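Local coordinates for hypothetical shikimate 5-dehydrogenase-like protein HI0607 (Haemophilus influenzae, PDB 1NPY), which catalyses the NADP+-dependent oxidation of shikimate to 3-dehydroshikimate in vitro, though so weakly that shikimate may not be its biological substrate, at residues I77-S80 with A81-I84; D103-A106 with I107-I111; K132-V135 with A136-N140; N152-T155 with G156-L159; G190-E193 with M194-A197. All blocks are in the same frame, centred on the assembly; numbering follows the deposited sequence.

Interaction 1: I77-S80 with A81-I84; sequences IHPS and AQAI
I77 meets A81 with one branch only. Its methyl CG2 lies 3.6 Å from CB of A81 and 3.7 Å from CG of Q82. CG2 stands anti to the backbone N of I77, and the other branch, CG1 with CD1, leads away from the turn. This is the apolar side of the contact, and the loops at M71 and V87 pack on it.

The polar core is the carbonyl O of H78. N of Q82 lies 3.0 Å from O of H78, in the carbonyl plane. The N-H of A81 reaches the same oxygen only weakly. The N-H of A83 binds O of P79 at 2.9 Å, from outside the plane of that carbonyl. These bonds build a short helix, 79-82, with H78 as its N-cap residue and P79 in the first turn. It follows strand 76-77 within the substrate-binding domain of the shikimate dehydrogenase family. NE2 of H78 is hydrogen-bonded to E76.

S80 faces inward. Its OG sits between the backbone N and the carbonyl carbon (chi1 54°) and is held by the backbone N of N101. The carbonyl O of S80 is buried and has no partner in the model; CG1 of I84 is 3.9 Å from it.

The solvent side is looser and belongs to Q82 and P79. The extended Q82 chain runs back across the start of the helix. OE1 of Q82 lies 3.5 Å from CA of P79. NE2 of Q82 is 3.3 Å from O of I77, at an angle too poor for a hydrogen bond.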
loop_
_atom_site.group_PDB
_atom_site.type_symbol
_atom_site.label_atom_id
_atom_site.label_comp_id
_atom_site.label_asym_id
_atom_site.label_seq_id
_atom_site.Cartn_x
_atom_site.Cartn_y
_atom_site.Cartn_z
ATOM N N ILE A 77 8.837 -11.766 -11.659
ATOM C CA ILE A 77 8.021 -10.627 -11.242
ATOM C C ILE A 77 6.573 -11.009 -11.521
ATOM O O ILE A 77 6.168 -11.213 -12.668
ATOM C CB ILE A 77 8.393 -9.351 -12.025
ATOM C CG1 ILE A 77 9.901 -9.099 -12.034
ATOM C CG2 ILE A 77 7.653 -8.143 -11.469
ATOM C CD1 ILE A 77 10.492 -8.706 -10.730
ATOM N N HIS A 78 5.809 -11.165 -10.446
ATOM C CA HIS A 78 4.394 -11.482 -10.548
ATOM C C HIS A 78 3.524 -10.308 -10.972
ATOM O O HIS A 78 3.961 -9.163 -10.906
ATOM C CB HIS A 78 3.957 -12.137 -9.240
ATOM C CG HIS A 78 4.250 -13.601 -9.231
ATOM N ND1 HIS A 78 3.259 -14.554 -9.277
ATOM C CD2 HIS A 78 5.425 -14.273 -9.273
ATOM C CE1 HIS A 78 3.806 -15.753 -9.327
ATOM N NE2 HIS A 78 5.118 -15.610 -9.339
ATOM N N PRO A 79 2.309 -10.573 -11.432
ATOM C CA PRO A 79 1.470 -9.534 -12.046
ATOM C C PRO A 79 1.193 -8.319 -11.175
ATOM O O PRO A 79 1.121 -7.224 -11.743
ATOM C CB PRO A 79 0.167 -10.272 -12.371
ATOM C CG PRO A 79 0.594 -11.698 -12.538
ATOM C CD PRO A 79 1.695 -11.914 -11.531
ATOM N N SER A 80 1.080 -8.513 -9.864
ATOM C CA SER A 80 0.904 -7.346 -8.994
ATOM C C SER A 80 2.049 -6.340 -9.099
ATOM O O SER A 80 1.829 -5.126 -9.079
ATOM C CB SER A 80 0.734 -7.767 -7.534
ATOM O OG SER A 80 1.755 -8.590 -7.022
ATOM N N ALA A 81 3.278 -6.842 -9.162
ATOM C CA ALA A 81 4.448 -5.979 -9.290
ATOM C C ALA A 81 4.601 -5.512 -10.736
ATOM O O ALA A 81 4.992 -4.375 -10.968
ATOM C CB ALA A 81 5.716 -6.689 -8.797
ATOM N N GLN A 82 4.209 -6.332 -11.709
ATOM C CA GLN A 82 4.261 -5.925 -13.111
ATOM C C GLN A 82 3.313 -4.773 -13.413
ATOM O O GLN A 82 3.638 -3.921 -14.224
ATOM C CB GLN A 82 3.907 -7.088 -14.043
ATOM C CG GLN A 82 4.923 -8.224 -14.011
ATOM C CD GLN A 82 4.568 -9.380 -14.924
ATOM O OE1 GLN A 82 3.429 -9.846 -14.946
ATOM N NE2 GLN A 82 5.567 -9.889 -15.629
ATOM N N ALA A 83 2.188 -4.725 -12.712
ATOM C CA ALA A 83 1.111 -3.783 -12.972
ATOM C C ALA A 83 1.551 -2.340 -12.766
ATOM O O ALA A 83 1.024 -1.436 -13.419
ATOM C CB ALA A 83 -0.079 -4.103 -12.106
ATOM N N ILE A 84 2.528 -2.151 -11.879
ATOM C CA ILE A 84 3.076 -0.843 -11.568
ATOM C C ILE A 84 4.602 -0.764 -11.613
ATOM O O ILE A 84 5.168 0.262 -11.226
ATOM C CB ILE A 84 2.542 -0.360 -10.212
ATOM C CG1 ILE A 84 2.884 -1.375 -9.125
ATOM C CG2 ILE A 84 1.028 -0.157 -10.240
ATOM C CD1 ILE A 84 2.523 -0.937 -7.696
#

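Interaction 2: D103-A106 with I107-I111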
loop_
_atom_site.group_PDB
_atom_site.type_symbol
_atom_site.label_atom_id
_atom_site.label_comp_id
_atom_site.label_asym_id
_atom_site.label_seq_id
_atom_site.Cartn_x
_atom_site.Cartn_y
_atom_site.Cartn_z
ATOM N N ASP A 103 0.811 -3.641 -1.923
ATOM C CA ASP A 103 0.023 -2.421 -1.934
ATOM C C ASP A 103 -1.051 -2.469 -3.027
ATOM O O ASP A 103 -2.216 -2.169 -2.766
ATOM C CB ASP A 103 0.917 -1.217 -2.156
ATOM C CG ASP A 103 1.712 -0.851 -0.926
ATOM O OD1 ASP A 103 1.253 -1.028 0.233
ATOM O OD2 ASP A 103 2.806 -0.279 -1.087
ATOM N N TYR A 104 -0.655 -2.855 -4.239
ATOM C CA TYR A 104 -1.591 -3.073 -5.328
ATOM C C TYR A 104 -2.650 -4.114 -4.943
ATOM O O TYR A 104 -3.851 -3.886 -5.110
ATOM C CB TYR A 104 -0.811 -3.466 -6.594
ATOM C CG TYR A 104 -1.695 -3.943 -7.719
ATOM C CD1 TYR A 104 -2.275 -3.037 -8.606
ATOM C CD2 TYR A 104 -2.016 -5.297 -7.855
ATOM C CE1 TYR A 104 -3.152 -3.472 -9.590
ATOM C CE2 TYR A 104 -2.866 -5.728 -8.854
ATOM C CZ TYR A 104 -3.420 -4.816 -9.724
ATOM O OH TYR A 104 -4.286 -5.277 -10.699
ATOM N N ILE A 105 -2.217 -5.261 -4.426
ATOM C CA ILE A 105 -3.155 -6.311 -4.026
ATOM C C ILE A 105 -4.138 -5.769 -2.993
ATOM O O ILE A 105 -5.338 -6.033 -3.088
ATOM C CB ILE A 105 -2.423 -7.577 -3.552
ATOM C CG1 ILE A 105 -1.565 -8.163 -4.675
ATOM C CG2 ILE A 105 -3.379 -8.672 -3.093
ATOM C CD1 ILE A 105 -0.608 -9.222 -4.212
ATOM N N ALA A 106 -3.642 -5.059 -1.985
ATOM C CA ALA A 106 -4.503 -4.516 -0.932
ATOM C C ALA A 106 -5.560 -3.572 -1.486
ATOM O O ALA A 106 -6.712 -3.610 -1.040
ATOM C CB ALA A 106 -3.679 -3.810 0.158
ATOM N N ILE A 107 -5.196 -2.757 -2.471
ATOM C CA ILE A 107 -6.126 -1.752 -2.967
ATOM C C ILE A 107 -7.230 -2.456 -3.764
ATOM O O ILE A 107 -8.416 -2.181 -3.578
ATOM C CB ILE A 107 -5.466 -0.613 -3.757
ATOM C CG1 ILE A 107 -4.579 0.228 -2.830
ATOM C CG2 ILE A 107 -6.594 0.273 -4.288
ATOM C CD1 ILE A 107 -3.363 0.766 -3.498
ATOM N N VAL A 108 -6.834 -3.433 -4.572
ATOM C CA VAL A 108 -7.794 -4.263 -5.308
ATOM C C VAL A 108 -8.752 -4.952 -4.333
ATOM O O VAL A 108 -9.966 -4.987 -4.563
ATOM C CB VAL A 108 -7.071 -5.327 -6.154
ATOM C CG1 VAL A 108 -8.080 -6.350 -6.726
ATOM C CG2 VAL A 108 -6.264 -4.706 -7.282
ATOM N N LYS A 109 -8.218 -5.540 -3.267
ATOM C CA LYS A 109 -9.032 -6.139 -2.225
ATOM C C LYS A 109 -10.008 -5.206 -1.517
ATOM O O LYS A 109 -11.146 -5.601 -1.237
ATOM C CB LYS A 109 -8.189 -6.912 -1.198
ATOM C CG LYS A 109 -7.548 -8.178 -1.777
ATOM C CD LYS A 109 -7.019 -9.138 -0.715
ATOM C CE LYS A 109 -6.733 -10.563 -1.224
ATOM N NZ LYS A 109 -7.552 -10.947 -2.415
ATOM N N LEU A 110 -9.582 -3.982 -1.209
ATOM C CA LEU A 110 -10.468 -3.015 -0.588
ATOM C C LEU A 110 -11.570 -2.498 -1.512
ATOM O O LEU A 110 -12.706 -2.261 -1.067
ATOM C CB LEU A 110 -9.634 -1.855 -0.044
ATOM C CG LEU A 110 -8.772 -2.246 1.153
ATOM C CD1 LEU A 110 -7.661 -1.231 1.343
ATOM C CD2 LEU A 110 -9.641 -2.328 2.411
ATOM N N ILE A 111 -11.261 -2.372 -2.799
ATOM C CA ILE A 111 -12.259 -1.969 -3.784
ATOM C C ILE A 111 -13.371 -3.010 -3.745
ATOM O O ILE A 111 -14.557 -2.688 -3.692
ATOM C CB ILE A 111 -11.633 -1.838 -5.196
ATOM C CG1 ILE A 111 -10.838 -0.527 -5.265
ATOM C CG2 ILE A 111 -12.676 -1.819 -6.301
ATOM C CD1 ILE A 111 -9.892 -0.434 -6.476
#
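V108 lays its methyl CG2 over one face of the Y104 ring. CG2 of V108 is 4.0 Å from the centroid of the Y104 ring and 21° off the ring normal, a CH-pi contact. The methyl is shifted toward the hydroxyl end, with CZ of Y104 its nearest ring atom at 3.8 Å. The ring reaches this place because CG of Y104 is anti to the backbone N (chi1 170°). CG2 of V108 also touches the carbonyl O of Y104 at 3.3 Å. One residue earlier on each side, CD1 of I107 comes to 3.2 Å from O of D103. On another side of the helix, CG of L110 rests 3.3 Å from O of A106.

Backbone bonds fix the spacing of these groups. The N-H of V108 binds O of Y104 at 3.1 Å and is almost straight, at 174°. I107, K109 and L110 bind D103, I105 and A106 in the same i to i+4 pattern.

Further out, the hydroxyl of Y104 is hydrogen-bonded to ND2 of N140, which ties down the far end of the ring. A137 packs against I107 and V108. L241 and E245 of helix 235-251 lie beside K109. D103 is inferred to bind substrate, and its OD2 makes a long, weak ion pair with K67, the inferred proton donor/acceptor. The arrangement is an ordinary alpha-helical i to i+4 side-chain contact, set in helix 102-113, whose first turn carries D103 of the presumed substrate site.

Interaction 3: K132-V135 with A136-N140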
loop_
_atom_site.group_PDB
_atom_site.type_symbol
_atom_site.label_atom_id
_atom_site.label_comp_id
_atom_site.label_asym_id
_atom_site.label_seq_id
_atom_site.Cartn_x
_atom_site.Cartn_y
_atom_site.Cartn_z
ATOM N N LYS A 132 0.252 5.307 -8.293
ATOM C CA LYS A 132 0.290 4.328 -9.366
ATOM C C LYS A 132 -0.455 3.049 -8.982
ATOM O O LYS A 132 -1.290 2.571 -9.742
ATOM C CB LYS A 132 1.753 4.113 -9.773
ATOM C CG LYS A 132 1.985 3.611 -11.167
ATOM C CD LYS A 132 3.507 3.540 -11.381
ATOM C CE LYS A 132 3.862 2.951 -12.721
ATOM N NZ LYS A 132 5.346 3.014 -12.836
ATOM N N ALA A 133 -0.243 2.542 -7.771
ATOM C CA ALA A 133 -0.932 1.363 -7.253
ATOM C C ALA A 133 -2.442 1.577 -7.208
ATOM O O ALA A 133 -3.192 0.730 -7.661
ATOM C CB ALA A 133 -0.448 1.021 -5.862
ATOM N N VAL A 134 -2.884 2.738 -6.747
ATOM C CA VAL A 134 -4.303 3.075 -6.744
ATOM C C VAL A 134 -4.910 3.100 -8.154
ATOM O O VAL A 134 -5.934 2.448 -8.409
ATOM C CB VAL A 134 -4.516 4.410 -5.988
ATOM C CG1 VAL A 134 -5.923 4.911 -6.266
ATOM C CG2 VAL A 134 -4.212 4.198 -4.486
ATOM N N VAL A 135 -4.286 3.842 -9.064
ATOM C CA VAL A 135 -4.790 3.996 -10.418
ATOM C C VAL A 135 -4.863 2.639 -11.112
ATOM O O VAL A 135 -5.853 2.319 -11.784
ATOM C CB VAL A 135 -3.975 5.019 -11.212
ATOM C CG1 VAL A 135 -4.413 5.068 -12.678
ATOM C CG2 VAL A 135 -4.134 6.382 -10.575
ATOM N N ALA A 136 -3.816 1.835 -10.945
ATOM C CA ALA A 136 -3.779 0.521 -11.587
ATOM C C ALA A 136 -4.803 -0.442 -11.020
ATOM O O ALA A 136 -5.379 -1.271 -11.739
ATOM C CB ALA A 136 -2.372 -0.074 -11.470
ATOM N N ALA A 137 -5.000 -0.360 -9.709
ATOM C CA ALA A 137 -5.988 -1.199 -9.050
ATOM C C ALA A 137 -7.396 -0.883 -9.532
ATOM O O ALA A 137 -8.203 -1.789 -9.775
ATOM C CB ALA A 137 -5.877 -1.114 -7.536
ATOM N N PHE A 138 -7.692 0.406 -9.678
ATOM C CA PHE A 138 -8.997 0.769 -10.231
ATOM C C PHE A 138 -9.144 0.303 -11.672
ATOM O O PHE A 138 -10.186 -0.229 -12.046
ATOM C CB PHE A 138 -9.271 2.262 -10.066
ATOM C CG PHE A 138 -9.821 2.618 -8.711
ATOM C CD1 PHE A 138 -11.159 2.426 -8.418
ATOM C CD2 PHE A 138 -8.993 3.133 -7.723
ATOM C CE1 PHE A 138 -11.675 2.728 -7.194
ATOM C CE2 PHE A 138 -9.511 3.474 -6.496
ATOM C CZ PHE A 138 -10.850 3.264 -6.221
ATOM N N LYS A 139 -8.094 0.439 -12.466
ATOM C CA LYS A 139 -8.167 0.127 -13.886
ATOM C C LYS A 139 -8.398 -1.366 -14.010
ATOM O O LYS A 139 -9.261 -1.804 -14.780
ATOM C CB LYS A 139 -6.856 0.496 -14.582
ATOM C CG LYS A 139 -6.809 0.210 -16.088
ATOM C CD LYS A 139 -7.696 1.206 -16.811
ATOM C CE LYS A 139 -7.685 0.973 -18.328
ATOM N NZ LYS A 139 -7.303 -0.440 -18.605
ATOM N N ASN A 140 -7.639 -2.154 -13.254
ATOM C CA ASN A 140 -7.761 -3.597 -13.419
ATOM C C ASN A 140 -8.987 -4.172 -12.726
ATOM O O ASN A 140 -9.300 -5.346 -12.888
ATOM C CB ASN A 140 -6.477 -4.283 -12.968
ATOM C CG ASN A 140 -5.316 -3.923 -13.857
ATOM O OD1 ASN A 140 -5.503 -3.481 -14.994
ATOM N ND2 ASN A 140 -4.107 -4.044 -13.327
#
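V134 and F138 lie side by side and point the same way, one helical turn apart. The methyl CG1 of V134 meets the F138 ring at its edge and in its plane, not over a face. CG1 of V134 is 3.8 Å from CD2 and 3.9 Å from CE2 of F138. Two torsions set this up. CG1 of V134 is anti to the backbone N (chi1 167°), while CG of F138 is anti to the carbonyl carbon (chi1 -83°). The same ring edge also meets the backbone, since CD2 of F138 is 3.2 Å from O of V134.

O of V134 also accepts the N-H of F138 at 3.0 Å, with the donor tilted a little from the carbonyl plane. The bonds from A136 to K132, A137 to A133 and K139 to V135 continue the alpha-helical pattern. CB of A136 rests 3.3 Å from O of K132, and CB of A137 is equally close to O of A133.

These small alanine side chains let other elements come near: I84 and Y163 touch A136, and I107 touches A137. Beyond the edge contact, F138 meets F143 edge-to-face. Helix 131-140 links strands 122-125 and 146-149 in a beta-alpha-beta unit, and the preceding G126-M130 probably binds NADP+, as in relatives. Within this turn the V134-F138 contact is wholly apolar and buried. The polar atoms beside it are backbone ones, bonded along the helix, so the pair itself is held by packing rather than by charge.

Interaction 4: N152-T155 with G156-L159; sequences NVKT and GQYL
N152 and G156 start the helix: the N-H of G156 binds the carbonyl O of N152 at 2.8 Å. N152 is the N-cap residue, and helix 153-163 begins after it. N of Q157 lies 2.9 Å from O of V153, and the bonds from Y158 to K154 and L159 to T155 follow the same i to i+4 pattern. In each the donor is tilted from the carbonyl plane, by 30° for Q157 on V153.

G156 is buried in this first turn.

Among side chains the main pair is V153 with Q157. They lie side by side and point the same way. The methyl CG1 of V153 packs on the amide of Q157, 3.4 Å from OE1 and 3.5 Å from CD. The Q157 chain is extended beyond CG, and CG itself passes 3.2 Å from O of V153. OE1 of Q157 is also 3.2 Å from O of V153; both are acceptors, so no bond links them. Two residues on, CG of L159 sits 3.5 Å from O of T155.

K154 is predicted by similarity to bind NADP+. N152 and T155 touch S127 of the probable NADP+ loop. V153 and Q157 pack on Y167 of strand 166-168, while L159 leans on A131 and K132 of helix 131-140. The helix thus joins strands 146-149 and 166-168 as a beta-alpha-beta crossover.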
loop_
_atom_site.group_PDB
_atom_site.type_symbol
_atom_site.label_atom_id
_atom_site.label_comp_id
_atom_site.label_asym_id
_atom_site.label_seq_id
_atom_site.Cartn_x
_atom_site.Cartn_y
_atom_site.Cartn_z
ATOM N N ASN A 152 1.812 18.015 -10.051
ATOM C CA ASN A 152 2.859 17.638 -10.998
ATOM C C ASN A 152 2.230 17.254 -12.337
ATOM O O ASN A 152 1.745 16.136 -12.516
ATOM C CB ASN A 152 3.716 16.478 -10.474
ATOM C CG ASN A 152 5.009 16.282 -11.271
ATOM O OD1 ASN A 152 6.081 16.143 -10.675
ATOM N ND2 ASN A 152 4.931 16.279 -12.600
ATOM N N VAL A 153 2.232 18.198 -13.272
ATOM C CA VAL A 153 1.547 18.051 -14.548
ATOM C C VAL A 153 2.105 16.923 -15.415
ATOM O O VAL A 153 1.350 16.167 -16.021
ATOM C CB VAL A 153 1.593 19.387 -15.332
ATOM C CG1 VAL A 153 1.073 19.201 -16.740
ATOM C CG2 VAL A 153 0.814 20.476 -14.599
ATOM N N LYS A 154 3.425 16.781 -15.483
ATOM C CA LYS A 154 3.981 15.813 -16.423
ATOM C C LYS A 154 3.731 14.405 -15.888
ATOM O O LYS A 154 3.370 13.511 -16.642
ATOM C CB LYS A 154 5.474 16.058 -16.683
ATOM C CG LYS A 154 5.727 17.086 -17.797
ATOM C CD LYS A 154 7.141 16.977 -18.368
ATOM C CE LYS A 154 7.316 17.778 -19.648
ATOM N NZ LYS A 154 7.468 16.922 -20.857
ATOM N N THR A 155 3.941 14.218 -14.591
ATOM C CA THR A 155 3.718 12.915 -13.968
ATOM C C THR A 155 2.237 12.584 -13.962
ATOM O O THR A 155 1.844 11.448 -14.228
ATOM C CB THR A 155 4.269 12.894 -12.533
ATOM O OG1 THR A 155 5.649 13.281 -12.536
ATOM C CG2 THR A 155 4.267 11.480 -11.973
ATOM N N GLY A 156 1.402 13.573 -13.662
ATOM C CA GLY A 156 -0.037 13.394 -13.785
ATOM C C GLY A 156 -0.498 12.942 -15.155
ATOM O O GLY A 156 -1.283 12.005 -15.270
ATOM N N GLN A 157 -0.009 13.606 -16.198
ATOM C CA GLN A 157 -0.387 13.319 -17.579
ATOM C C GLN A 157 0.115 11.923 -17.955
ATOM O O GLN A 157 -0.588 11.148 -18.621
ATOM C CB GLN A 157 0.223 14.389 -18.498
ATOM C CG GLN A 157 -0.559 15.703 -18.552
ATOM C CD GLN A 157 0.233 16.842 -19.183
ATOM O OE1 GLN A 157 1.471 16.855 -19.171
ATOM N NE2 GLN A 157 -0.492 17.825 -19.695
ATOM N N TYR A 158 1.314 11.594 -17.481
ATOM C CA TYR A 158 1.917 10.276 -17.723
ATOM C C TYR A 158 1.055 9.143 -17.176
ATOM O O TYR A 158 0.763 8.155 -17.852
ATOM C CB TYR A 158 3.315 10.200 -17.099
ATOM C CG TYR A 158 3.929 8.823 -17.093
ATOM C CD1 TYR A 158 4.193 8.155 -18.276
ATOM C CD2 TYR A 158 4.242 8.172 -15.895
ATOM C CE1 TYR A 158 4.741 6.881 -18.274
ATOM C CE2 TYR A 158 4.814 6.904 -15.891
ATOM C CZ TYR A 158 5.059 6.267 -17.086
ATOM O OH TYR A 158 5.601 5.001 -17.135
ATOM N N LEU A 159 0.650 9.294 -15.920
ATOM C CA LEU A 159 -0.174 8.285 -15.260
ATOM C C LEU A 159 -1.503 8.086 -15.950
ATOM O O LEU A 159 -1.923 6.957 -16.185
ATOM C CB LEU A 159 -0.444 8.694 -13.811
ATOM C CG LEU A 159 0.683 8.445 -12.831
ATOM C CD1 LEU A 159 0.153 8.783 -11.443
ATOM C CD2 LEU A 159 1.117 6.986 -12.993
#

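Interaction 5: G190-E193 with M194-A197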
loop_
_atom_site.group_PDB
_atom_site.type_symbol
_atom_site.label_atom_id
_atom_site.label_comp_id
_atom_site.label_asym_id
_atom_site.label_seq_id
_atom_site.Cartn_x
_atom_site.Cartn_y
_atom_site.Cartn_z
ATOM N N GLY A 190 3.283 16.816 8.814
ATOM C CA GLY A 190 3.496 17.535 7.578
ATOM C C GLY A 190 2.985 18.962 7.622
ATOM O O GLY A 190 2.144 19.341 8.440
ATOM N N LYS A 191 3.491 19.739 6.675
ATOM C CA LYS A 191 3.050 21.118 6.497
ATOM C C LYS A 191 1.596 21.225 6.056
ATOM O O LYS A 191 0.968 22.275 6.201
ATOM C CB LYS A 191 3.962 21.865 5.524
ATOM C CG LYS A 191 3.941 21.424 4.088
ATOM C CD LYS A 191 4.936 22.244 3.290
ATOM C CE LYS A 191 4.847 21.900 1.809
ATOM N NZ LYS A 191 5.717 22.867 1.101
ATOM N N GLU A 192 1.040 20.118 5.570
ATOM C CA GLU A 192 -0.354 20.114 5.160
ATOM C C GLU A 192 -1.252 19.284 6.072
ATOM O O GLU A 192 -2.311 18.819 5.646
ATOM C CB GLU A 192 -0.418 19.585 3.727
ATOM C CG GLU A 192 0.174 20.546 2.707
ATOM C CD GLU A 192 0.154 19.954 1.312
ATOM O OE1 GLU A 192 0.755 18.875 1.146
ATOM O OE2 GLU A 192 -0.497 20.524 0.414
ATOM N N GLU A 193 -0.851 19.127 7.328
ATOM C CA GLU A 193 -1.581 18.277 8.262
ATOM C C GLU A 193 -3.050 18.657 8.435
ATOM O O GLU A 193 -3.917 17.794 8.516
ATOM C CB GLU A 193 -0.886 18.265 9.621
ATOM C CG GLU A 193 -1.450 17.259 10.606
ATOM C CD GLU A 193 -0.736 17.177 11.947
ATOM O OE1 GLU A 193 0.413 17.637 12.113
ATOM O OE2 GLU A 193 -1.364 16.624 12.865
ATOM N N MET A 194 -3.335 19.953 8.500
ATOM C CA MET A 194 -4.688 20.431 8.797
ATOM C C MET A 194 -5.400 20.883 7.530
ATOM O O MET A 194 -6.387 21.628 7.585
ATOM C CB MET A 194 -4.627 21.603 9.789
ATOM C CG MET A 194 -3.953 21.271 11.094
ATOM S SD MET A 194 -4.625 19.796 11.838
ATOM C CE MET A 194 -3.441 19.570 13.171
ATOM N N ASP A 195 -4.917 20.447 6.369
ATOM C CA ASP A 195 -5.558 20.814 5.106
ATOM C C ASP A 195 -6.503 19.703 4.631
ATOM O O ASP A 195 -6.290 18.535 4.991
ATOM C CB ASP A 195 -4.509 21.081 4.021
ATOM C CG ASP A 195 -3.642 22.298 4.297
ATOM O OD1 ASP A 195 -4.016 23.108 5.181
ATOM O OD2 ASP A 195 -2.545 22.439 3.711
ATOM N N LEU A 196 -7.532 20.079 3.865
ATOM C CA LEU A 196 -8.422 19.126 3.187
ATOM C C LEU A 196 -7.851 18.628 1.870
ATOM O O LEU A 196 -7.477 19.418 1.000
ATOM C CB LEU A 196 -9.744 19.812 2.821
ATOM C CG LEU A 196 -10.700 20.083 3.982
ATOM C CD1 LEU A 196 -11.779 21.047 3.519
ATOM C CD2 LEU A 196 -11.314 18.815 4.521
ATOM N N ALA A 197 -7.903 17.316 1.656
ATOM C CA ALA A 197 -7.428 16.716 0.422
ATOM C C ALA A 197 -8.372 16.972 -0.743
ATOM O O ALA A 197 -7.940 16.981 -1.893
ATOM C CB ALA A 197 -7.158 15.238 0.644
HETATM O O HOH W 1 -1.709 22.362 8.231
HETATM O O HOH W 2 -0.748 24.171 4.238
HETATM O O HOH W 3 -2.808 21.631 0.904
#
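E192 overlaps D195 through its aliphatic part: CG of E192 is 3.5 Å from OD2 of D195. The two residues are the ends of a type I beta turn, E192 to D195. A first type I turn, G190 to E193, overlaps it, with E192 and E193 in both. Both lie in the loop between strand 178-181 and helix 200-205.

The second turn is closed by the N-H of D195 on O of E192 at 3.2 Å. The N-H points well at the oxygen, but it comes from above the carbonyl plane, 63° out of it. The side chains of E192 and D195 cross at about a right angle, with their carboxylate planes 87° apart. OE2 of E192 and OD2 of D195 are 4.3 Å apart. These like charges would be expected to disfavour each other. A water between them donates to both oxygens, which should ease this. A second water joins OD2 of D195 to O of K191. A third accepts from the N-H of M194 and gives a weak bond to O of K191.

OE1 of E192 has a weak hydrogen bond to S184, a residue predicted by similarity to bind NADP+. The loop therefore borders the probable cofactor site. L196 and A197 lead on toward helix 220-227, touching P220 and F221.

On the outer side M194 lies alongside E193. The M194 chain bends at chi2 (-51°), which brings its methyl back to the glutamate. OE1 of E193 is taken by the backbone N of G189. The other oxygen, OE2 of E193, lies 3.6 Å from the methyl CE of M194.

In the fold
All five contacts are local and follow one another along the chain. Each closes only a turn, and none nests in or crosses another. Interaction 1 comes first, in the substrate-binding domain. It packs on interaction 2 through S80 with Y104 and I105, and on interaction 3 through I84 with A133 and A136. Interaction 2 meets interaction 3 along helices 102-113 and 131-140. These three form one cluster where the two sheet domains join. Interaction 3 touches interaction 4 through K132 and L159, linking successive helices of the parallel sheet. Interaction 5 stands apart, its nearest atoms about 11 Å from interaction 4.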